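Carbonic anhydrase (Coccomyxa sp. PA, PDB 3UCJ) probably catalyses the reversible hydration of carbon dioxide to hydrogencarbonate, using one zinc ion bound in each subunit. Local coordinates at residues G102-G107 with A149-V154; C109-V114 with L125-V130; G36-E41 with D91-K96. All coordinates share one frame; numbering follows the deposited sequence. Where two conformers were deposited one is given.

Interaction 1: G102-G107 with A149-V154; sequences GHYNCG and AWDKMV. With ZN (zinc ion), chain C; AZM (5-acetamido-1,3,4-thiadiazole-2-sulfonamide), chain D.
Zinc takes two ligands from the end of strand 97-103 and the turn that follows it: His103 NE2 at 2.1 Å and Cys106 SG at 2.4 Å. Cys47 adds a second sulfur, and the sulfonamide N1 of acetazolamide occupies the fourth position. A soft thiolate and an imidazole suit this metal. The other imidazole nitrogen, His103 ND1, gives a bent hydrogen bond to Tyr104 O (2.9 Å) from above the carbonyl plane, which, with the zinc bond, helps to set the turn of the ring. Cys106 SG, anti to its backbone N, also caps helix 107-114. In the next shell, helix 146-167 holds the turn. Trp150 NE1 donates to Cys106 O at 2.9 Å with an N-H...O angle of 156°, while one face of the indole lies against Asn105 CA. An alanine at Trp150 would remove this N-H and this flat support, and would probably loosen the Cys106 carbonyl and the turn beside the zinc. Val154 CG1 and CG2 both lie 3.4 Å from His103 O, so that both branches meet the carbonyl oxygen at the strand end. Farther out, a water accepts from Asn105 N and donates to Asp151 OD2 (2.8 Å), and Tyr104 OH bonds Glu155. Zinc and the positive end of helix 107-114 would both be expected to stabilise the Cys106 thiolate, whose charge in turn should moderate the acidity that the metal confers on a bound ligand.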
loop_
_atom_site.group_PDB
_atom_site.type_symbol
_atom_site.label_atom_id
_atom_site.label_comp_id
_atom_site.label_asym_id
_atom_site.label_seq_id
_atom_site.Cartn_x
_atom_site.Cartn_y
_atom_site.Cartn_z
ATOM N N GLY A 102 5.154 6.731 21.048
ATOM C CA GLY A 102 4.639 5.381 21.354
ATOM C C GLY A 102 3.953 5.380 22.720
ATOM O O GLY A 102 3.883 6.426 23.388
ATOM N N HIS A 103 3.492 4.221 23.169
ATOM C CA HIS A 103 2.901 4.174 24.523
ATOM C C HIS A 103 3.144 2.797 25.191
ATOM O O HIS A 103 3.102 1.727 24.543
ATOM C CB HIS A 103 1.403 4.471 24.490
ATOM C CG HIS A 103 0.594 3.399 23.836
ATOM N ND1 HIS A 103 -0.115 2.432 24.528
ATOM C CD2 HIS A 103 0.386 3.138 22.517
ATOM C CE1 HIS A 103 -0.755 1.652 23.661
ATOM N NE2 HIS A 103 -0.469 2.064 22.440
ATOM N N TYR A 104 3.341 2.785 26.537
ATOM C CA TYR A 104 3.451 1.487 27.249
ATOM C C TYR A 104 2.147 0.770 27.195
ATOM O O TYR A 104 1.093 1.382 26.987
ATOM C CB TYR A 104 3.909 1.748 28.724
ATOM C CG TYR A 104 5.313 2.316 28.708
ATOM C CD1 TYR A 104 5.564 3.618 29.131
ATOM C CD2 TYR A 104 6.391 1.559 28.193
ATOM C CE1 TYR A 104 6.835 4.122 29.160
ATOM C CE2 TYR A 104 7.678 2.066 28.191
ATOM C CZ TYR A 104 7.881 3.370 28.659
ATOM O OH TYR A 104 9.111 3.881 28.659
ATOM N N ASN A 105 2.182 -0.561 27.323
ATOM C CA ASN A 105 0.981 -1.369 27.246
ATOM C C ASN A 105 0.367 -1.389 25.801
ATOM O O ASN A 105 -0.829 -1.590 25.609
ATOM C CB ASN A 105 -0.101 -1.019 28.339
ATOM C CG ASN A 105 -1.055 -2.174 28.601
ATOM O OD1 ASN A 105 -2.265 -2.107 28.319
ATOM N ND2 ASN A 105 -0.526 -3.255 29.247
ATOM N N CYS A 106 1.236 -1.215 24.804
ATOM C CA CYS A 106 0.824 -1.158 23.384
ATOM C C CYS A 106 0.757 -2.586 22.914
ATOM O O CYS A 106 1.790 -3.222 22.756
ATOM C CB CYS A 106 1.890 -0.384 22.594
ATOM S SG CYS A 106 1.397 -0.391 20.763
ATOM N N GLY A 107 -0.449 -3.065 22.752
ATOM C CA GLY A 107 -0.703 -4.362 22.241
ATOM C C GLY A 107 -0.120 -4.632 20.874
ATOM O O GLY A 107 0.155 -5.808 20.559
ATOM N N ALA A 149 10.363 -6.838 28.480
ATOM C CA ALA A 149 10.547 -6.977 27.063
ATOM C C ALA A 149 9.524 -6.144 26.306
ATOM O O ALA A 149 9.826 -5.553 25.315
ATOM C CB ALA A 149 10.432 -8.412 26.689
ATOM N N TRP A 150 8.315 -6.117 26.818
ATOM C CA TRP A 150 7.251 -5.336 26.266
ATOM C C TRP A 150 7.597 -3.864 26.300
ATOM O O TRP A 150 7.501 -3.190 25.332
ATOM C CB TRP A 150 5.971 -5.597 27.033
ATOM C CG TRP A 150 4.716 -5.113 26.399
ATOM C CD1 TRP A 150 4.590 -4.363 25.277
ATOM C CD2 TRP A 150 3.397 -5.319 26.881
ATOM N NE1 TRP A 150 3.287 -4.122 25.021
ATOM C CE2 TRP A 150 2.529 -4.698 25.990
ATOM C CE3 TRP A 150 2.863 -5.988 27.976
ATOM C CZ2 TRP A 150 1.179 -4.728 26.151
ATOM C CZ3 TRP A 150 1.529 -6.011 28.126
ATOM C CH2 TRP A 150 0.692 -5.392 27.229
ATOM N N ASP A 151 8.023 -3.386 27.446
ATOM C CA ASP A 151 8.362 -2.008 27.602
ATOM C C ASP A 151 9.502 -1.624 26.686
ATOM O O ASP A 151 9.501 -0.594 26.073
ATOM C CB ASP A 151 8.734 -1.718 29.043
ATOM C CG ASP A 151 7.574 -1.823 29.979
ATOM O OD1 ASP A 151 7.804 -1.879 31.170
ATOM O OD2 ASP A 151 6.433 -1.862 29.558
ATOM N N LYS A 152 10.489 -2.477 26.614
ATOM C CA LYS A 152 11.616 -2.233 25.781
ATOM C C LYS A 152 11.216 -2.206 24.307
ATOM O O LYS A 152 11.693 -1.407 23.564
ATOM C CB LYS A 152 12.652 -3.305 26.040
ATOM C CG LYS A 152 13.970 -3.067 25.457
ATOM C CD LYS A 152 14.495 -1.762 25.852
ATOM C CE LYS A 152 15.954 -1.819 25.953
ATOM N NZ LYS A 152 16.598 -0.537 25.793
ATOM N N MET A 153 10.343 -3.096 23.904
ATOM C CA MET A 153 9.884 -3.110 22.536
ATOM C C MET A 153 9.218 -1.784 22.174
ATOM O O MET A 153 9.465 -1.237 21.144
ATOM C CB MET A 153 8.951 -4.269 22.304
ATOM C CG MET A 153 8.544 -4.461 20.868
ATOM S SD MET A 153 9.820 -5.108 19.841
ATOM C CE MET A 153 10.347 -3.704 18.902
ATOM N N VAL A 154 8.375 -1.293 23.049
ATOM C CA VAL A 154 7.752 0.007 22.866
ATOM C C VAL A 154 8.791 1.093 22.625
ATOM O O VAL A 154 8.709 1.833 21.697
ATOM C CB VAL A 154 6.837 0.354 24.052
ATOM C CG1 VAL A 154 6.437 1.772 24.011
ATOM C CG2 VAL A 154 5.630 -0.505 24.033
HETATM ZN ZN ZN C . -0.695 0.819 20.780
HETATM C C1 AZM D . -3.199 -2.801 20.060
HETATM C C2 AZM D . -3.104 -5.111 19.361
HETATM C C3 AZM D . -2.590 -6.612 17.580
HETATM C C4 AZM D . -2.818 -7.989 16.983
HETATM N N1 AZM D . -2.088 -0.489 21.116
HETATM N N2 AZM D . -3.326 -4.953 20.709
HETATM N N3 AZM D . -3.400 -3.532 21.157
HETATM N N4 AZM D . -2.881 -6.428 18.869
HETATM O O1 AZM D . -4.473 -0.540 20.360
HETATM O O2 AZM D . -2.621 -0.758 18.833
HETATM O O3 AZM D . -2.156 -5.641 16.904
HETATM S S1 AZM D . -3.222 -1.059 20.174
HETATM S S2 AZM D . -3.007 -3.643 18.505
HETATM O O HOH W 1 4.724 -1.925 27.399
#

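Interaction 2: C109-V114 with L125-V130; sequences CKAGLV and LWISDV
Ile127 takes the crowded first rotamer, with CG1 between its backbone N and carbonyl carbon (chi1 67°), and then runs straight on (chi2 171°), so that CD1 is carried up to helix 107-114. Val130 turns CG1 anti to its own N (chi1 -178°) and presents that methyl to the same helix. Ile127 CD1 ends tip to tip with Ala111 CB at 3.6 Å and lies 3.7 Å from Gly112 N. Val130 CG1 rests 3.8 Å from Gly112 CA, with the backbone of Cys109 one turn earlier along its flank. Gly112 suits this place because a beta carbon would come within 2.3 Å of Val130 CG1; without one, the two backbones approach to 5.2 Å between Gly112 CA and Val130 CA. The packing is thus small residues on one helix against branched aliphatic ones opposite, and it is wholly buried. Ile127 forms the kink between helices 122-126 and 128-135, at the N-cap position of the second. The kink is tied by Leu125 O, which accepts from both Ser128 N (3.0 Å) and Ser128 OG (2.7 Å), the hydroxyl lying in the carbonyl plane on a lone pair. Ala111 also touches acetazolamide, so the same small methyl group meets the inhibitor and, at about a right angle to it, Ile127. Cys109 packs on Met153 and Val154 of helix 146-167, while Asp129 forms a salt bridge with Lys78 of a neighbouring subunit.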
loop_
_atom_site.group_PDB
_atom_site.type_symbol
_atom_site.label_atom_id
_atom_site.label_comp_id
_atom_site.label_asym_id
_atom_site.label_seq_id
_atom_site.Cartn_x
_atom_site.Cartn_y
_atom_site.Cartn_z
ATOM N N CYS A 109 2.844 -3.613 19.936
ATOM C CA CYS A 109 4.209 -3.971 20.215
ATOM C C CYS A 109 4.307 -5.358 20.842
ATOM O O CYS A 109 5.271 -6.078 20.576
ATOM C CB CYS A 109 4.884 -2.982 21.181
ATOM S SG CYS A 109 5.243 -1.411 20.233
ATOM N N LYS A 110 3.334 -5.720 21.657
ATOM C CA LYS A 110 3.351 -7.041 22.277
ATOM C C LYS A 110 3.126 -8.091 21.217
ATOM O O LYS A 110 3.862 -9.062 21.198
ATOM C CB LYS A 110 2.273 -7.147 23.374
ATOM C CG LYS A 110 2.184 -8.598 23.962
ATOM C CD LYS A 110 1.447 -8.564 25.302
ATOM C CE LYS A 110 0.817 -9.942 25.680
ATOM N NZ LYS A 110 0.292 -9.898 27.081
ATOM N N ALA A 111 2.132 -7.902 20.330
ATOM C CA ALA A 111 1.881 -8.840 19.235
ATOM C C ALA A 111 3.143 -8.960 18.344
ATOM O O ALA A 111 3.505 -10.050 17.930
ATOM C CB ALA A 111 0.647 -8.401 18.422
ATOM N N GLY A 112 3.858 -7.840 18.119
ATOM C CA GLY A 112 5.089 -7.883 17.333
ATOM C C GLY A 112 6.108 -8.776 18.022
ATOM O O GLY A 112 6.869 -9.471 17.341
ATOM N N LEU A 113 6.116 -8.838 19.370
ATOM C CA LEU A 113 7.084 -9.701 20.070
ATOM C C LEU A 113 6.669 -11.108 19.955
ATOM O O LEU A 113 7.484 -11.992 19.674
ATOM C CB LEU A 113 7.099 -9.440 21.570
ATOM C CG LEU A 113 8.042 -8.327 22.007
ATOM C CD1 LEU A 113 7.925 -8.136 23.501
ATOM C CD2 LEU A 113 9.443 -8.790 21.673
ATOM N N VAL A 114 5.391 -11.343 20.202
ATOM C CA VAL A 114 4.911 -12.739 20.419
ATOM C C VAL A 114 4.272 -13.470 19.312
ATOM O O VAL A 114 4.389 -14.703 19.288
ATOM C CB VAL A 114 4.075 -12.865 21.785
ATOM C CG1 VAL A 114 4.769 -12.021 22.838
ATOM C CG2 VAL A 114 2.699 -12.396 21.623
ATOM N N LEU A 125 -0.068 -8.561 9.038
ATOM C CA LEU A 125 0.760 -7.959 7.913
ATOM C C LEU A 125 1.261 -6.594 8.381
ATOM O O LEU A 125 2.449 -6.292 8.299
ATOM C CB LEU A 125 -0.053 -7.748 6.616
ATOM C CG LEU A 125 -0.760 -9.016 6.022
ATOM C CD1 LEU A 125 -1.545 -8.684 4.710
ATOM C CD2 LEU A 125 0.330 -10.037 5.797
ATOM N N TRP A 126 0.324 -5.807 8.899
ATOM C CA TRP A 126 0.669 -4.439 9.354
ATOM C C TRP A 126 1.815 -4.336 10.304
ATOM O O TRP A 126 2.676 -3.436 10.215
ATOM C CB TRP A 126 -0.634 -3.735 9.868
ATOM C CG TRP A 126 -0.387 -2.319 10.315
ATOM C CD1 TRP A 126 -0.265 -1.887 11.606
ATOM C CD2 TRP A 126 -0.071 -1.174 9.464
ATOM N NE1 TRP A 126 0.034 -0.546 11.607
ATOM C CE2 TRP A 126 0.179 -0.087 10.322
ATOM C CE3 TRP A 126 0.010 -0.969 8.052
ATOM C CZ2 TRP A 126 0.504 1.222 9.855
ATOM C CZ3 TRP A 126 0.398 0.364 7.581
ATOM C CH2 TRP A 126 0.619 1.430 8.512
ATOM N N ILE A 127 1.819 -5.192 11.355
ATOM C CA ILE A 127 2.863 -5.072 12.314
ATOM C C ILE A 127 4.160 -5.743 11.927
ATOM O O ILE A 127 5.082 -5.817 12.756
ATOM C CB ILE A 127 2.325 -5.661 13.755
ATOM C CG1 ILE A 127 2.110 -7.179 13.565
ATOM C CG2 ILE A 127 1.073 -4.854 14.149
ATOM C CD1 ILE A 127 1.819 -7.875 15.012
ATOM N N SER A 128 4.353 -6.089 10.647
ATOM C CA SER A 128 5.627 -6.605 10.201
ATOM C C SER A 128 6.746 -5.624 10.569
ATOM O O SER A 128 7.858 -6.034 10.915
ATOM C CB SER A 128 5.674 -6.909 8.652
ATOM O OG SER A 128 4.648 -7.843 8.302
ATOM N N ASP A 129 6.441 -4.303 10.575
ATOM C CA ASP A 129 7.526 -3.377 10.863
ATOM C C ASP A 129 8.043 -3.621 12.285
ATOM O O ASP A 129 9.260 -3.362 12.550
ATOM C CB ASP A 129 7.061 -1.860 10.853
ATOM C CG ASP A 129 6.397 -1.420 9.508
ATOM O OD1 ASP A 129 6.262 -0.185 9.282
ATOM O OD2 ASP A 129 5.825 -2.231 8.762
ATOM N N VAL A 130 7.097 -3.861 13.179
ATOM C CA VAL A 130 7.505 -4.108 14.604
ATOM C C VAL A 130 8.463 -5.349 14.647
ATOM O O VAL A 130 9.529 -5.287 15.295
ATOM C CB VAL A 130 6.318 -4.317 15.493
ATOM C CG1 VAL A 130 6.867 -4.516 16.978
ATOM C CG2 VAL A 130 5.399 -3.053 15.459
#

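Interaction 3: G36-E41 with D91-K96; sequences GSQAPE and DHLKIK
Two hydrogen bonds grip Gln38 NE2, one to sulfonamide oxygen O1 of an acetazolamide bound at a neighbouring subunit's zinc, the other to a glycerol probably left from crystallisation. Its partner OE1 bonds Ser50 OG of that subunit. Leu93 supports this reaching side chain: CD1 lies 3.9 Å from Gln38 CD, and the leucine crosses the extended glutamine at about a right angle. The same methyl presses on Pro40 CG at 3.6 Å, a rigid ring that gives a firm apolar surface. Both segments lead into adjacent parallel strands, 42-47 and 97-103, and the approach of 91-96 closes the beta-alpha-beta crossover from strand 65-70 through helix 80-92. Lys94, the first residue to leave helical geometry, turns the chain with a positive phi of 53°. Beyond it, Lys96 N donates to Glu41 O (3.0 Å, N-H...O angle 151°). Between the backbones a water donates to Pro40 O at 2.7 Å and to Leu93 O at 2.8 Å, while Ile95 CG2 lies against Pro40 O. At the surface Glu41 and Lys96 run side by side, both extended, and Lys96 NZ meets Glu41 OE1 from above the carboxylate plane in a 3.0 Å salt bridge.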
loop_
_atom_site.group_PDB
_atom_site.type_symbol
_atom_site.label_atom_id
_atom_site.label_comp_id
_atom_site.label_asym_id
_atom_site.label_seq_id
_atom_site.Cartn_x
_atom_site.Cartn_y
_atom_site.Cartn_z
ATOM N N GLY A 36 -12.202 28.675 9.022
ATOM C CA GLY A 36 -11.846 28.568 7.587
ATOM C C GLY A 36 -10.391 28.314 7.204
ATOM O O GLY A 36 -10.019 28.415 6.016
ATOM N N SER A 37 -9.545 28.044 8.203
ATOM C CA SER A 37 -8.123 27.729 7.970
ATOM C C SER A 37 -7.557 27.022 9.197
ATOM O O SER A 37 -8.211 26.936 10.269
ATOM C CB SER A 37 -7.231 29.009 7.768
ATOM O OG SER A 37 -7.442 29.752 8.948
ATOM N N GLN A 38 -6.359 26.443 9.039
ATOM C CA GLN A 38 -5.651 25.888 10.245
ATOM C C GLN A 38 -4.200 26.264 10.094
ATOM O O GLN A 38 -3.648 26.316 8.981
ATOM C CB GLN A 38 -5.753 24.304 10.365
ATOM C CG GLN A 38 -5.075 23.630 9.112
ATOM C CD GLN A 38 -5.294 22.022 9.127
ATOM O OE1 GLN A 38 -5.146 21.383 10.206
ATOM N NE2 GLN A 38 -5.559 21.450 7.985
ATOM N N ALA A 39 -3.557 26.412 11.233
ATOM C CA ALA A 39 -2.124 26.675 11.238
ATOM C C ALA A 39 -1.456 26.032 12.468
ATOM O O ALA A 39 -0.879 26.703 13.380
ATOM C CB ALA A 39 -1.850 28.275 11.154
ATOM N N PRO A 40 -1.482 24.657 12.533
ATOM C CA PRO A 40 -0.898 23.922 13.641
ATOM C C PRO A 40 0.594 24.020 13.544
ATOM O O PRO A 40 1.145 24.030 12.432
ATOM C CB PRO A 40 -1.376 22.429 13.328
ATOM C CG PRO A 40 -1.419 22.406 11.844
ATOM C CD PRO A 40 -2.210 23.744 11.622
ATOM N N GLU A 41 1.259 24.027 14.704
ATOM C CA GLU A 41 2.686 23.940 14.693
ATOM C C GLU A 41 3.219 22.501 14.818
ATOM O O GLU A 41 4.401 22.308 14.652
ATOM C CB GLU A 41 3.285 24.773 15.835
ATOM C CG GLU A 41 3.088 26.277 15.490
ATOM C CD GLU A 41 3.771 27.164 16.492
ATOM O OE1 GLU A 41 4.418 28.148 16.013
ATOM O OE2 GLU A 41 3.660 26.842 17.717
ATOM N N ASP A 91 5.087 20.262 4.014
ATOM C CA ASP A 91 5.253 21.054 2.794
ATOM C C ASP A 91 4.248 22.197 2.681
ATOM O O ASP A 91 4.585 23.305 2.111
ATOM C CB ASP A 91 5.160 20.195 1.563
ATOM C CG ASP A 91 6.327 19.241 1.409
ATOM O OD1 ASP A 91 7.299 19.258 2.192
ATOM O OD2 ASP A 91 6.331 18.506 0.405
ATOM N N HIS A 92 3.020 22.015 3.161
ATOM C CA HIS A 92 2.002 23.015 2.971
ATOM C C HIS A 92 1.683 23.750 4.221
ATOM O O HIS A 92 1.640 24.987 4.255
ATOM C CB HIS A 92 0.739 22.380 2.432
ATOM C CG HIS A 92 0.870 21.881 1.041
ATOM N ND1 HIS A 92 0.483 22.623 -0.053
ATOM C CD2 HIS A 92 1.276 20.685 0.565
ATOM C CE1 HIS A 92 0.658 21.910 -1.154
ATOM N NE2 HIS A 92 1.153 20.737 -0.804
ATOM N N LEU A 93 1.501 23.037 5.308
ATOM C CA LEU A 93 1.246 23.773 6.536
ATOM C C LEU A 93 2.509 24.403 7.193
ATOM O O LEU A 93 2.341 25.237 8.102
ATOM C CB LEU A 93 0.541 22.894 7.539
ATOM C CG LEU A 93 -0.857 22.427 7.091
ATOM C CD1 LEU A 93 -1.517 21.696 8.268
ATOM C CD2 LEU A 93 -1.802 23.657 6.682
ATOM N N LYS A 94 3.686 23.867 6.839
ATOM C CA LYS A 94 4.994 24.214 7.408
ATOM C C LYS A 94 4.952 24.106 8.907
ATOM O O LYS A 94 5.296 25.054 9.665
ATOM C CB LYS A 94 5.475 25.619 6.903
ATOM C CG LYS A 94 5.404 25.743 5.408
ATOM C CD LYS A 94 5.399 27.271 5.000
ATOM C CE LYS A 94 5.070 27.513 3.506
ATOM N NZ LYS A 94 6.310 27.273 2.695
ATOM N N ILE A 95 4.578 22.917 9.402
ATOM C CA ILE A 95 4.573 22.717 10.818
ATOM C C ILE A 95 6.059 22.796 11.206
ATOM O O ILE A 95 6.958 22.620 10.334
ATOM C CB ILE A 95 4.085 21.224 11.197
ATOM C CG1 ILE A 95 4.903 20.279 10.310
ATOM C CG2 ILE A 95 2.575 21.151 11.147
ATOM C CD1 ILE A 95 5.195 18.942 11.072
ATOM N N LYS A 96 6.310 22.977 12.499
ATOM C CA LYS A 96 7.666 23.079 13.046
ATOM C C LYS A 96 8.188 21.859 13.781
ATOM O O LYS A 96 9.414 21.683 13.841
ATOM C CB LYS A 96 7.684 24.267 14.056
ATOM C CG LYS A 96 7.386 25.628 13.324
ATOM C CD LYS A 96 7.586 26.816 14.324
ATOM C CE LYS A 96 7.263 28.106 13.613
ATOM N NZ LYS A 96 6.927 29.061 14.703
HETATM O O HOH W 2 0.652 25.642 10.293
#

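How the interactions relate
Interactions 1 and 2 are neighbours, their centres 11 Å apart, and helix 107-114 joins them. Trp150 NE1 lies 3.6 Å from Lys110 CB, and Val154 CG2 packs 3.9 Å from Cys109 CB. Interaction 1 supplies zinc ligands, and interaction 2 sets Ala111 beside the same inhibitor. Interaction 3 lies across the chain's centre, about 31 Å from interaction 1 between centres and about 16 Å between nearest atoms. In the assembly it is the interaction 3 of a neighbouring subunit that reaches interaction 1: its Gln38 bonds the acetazolamide held there, and Gly36 of that subunit packs on Asn105. The inhibitor pocket is therefore completed by two subunits, one bringing interactions 1 and 2, the other interaction 3.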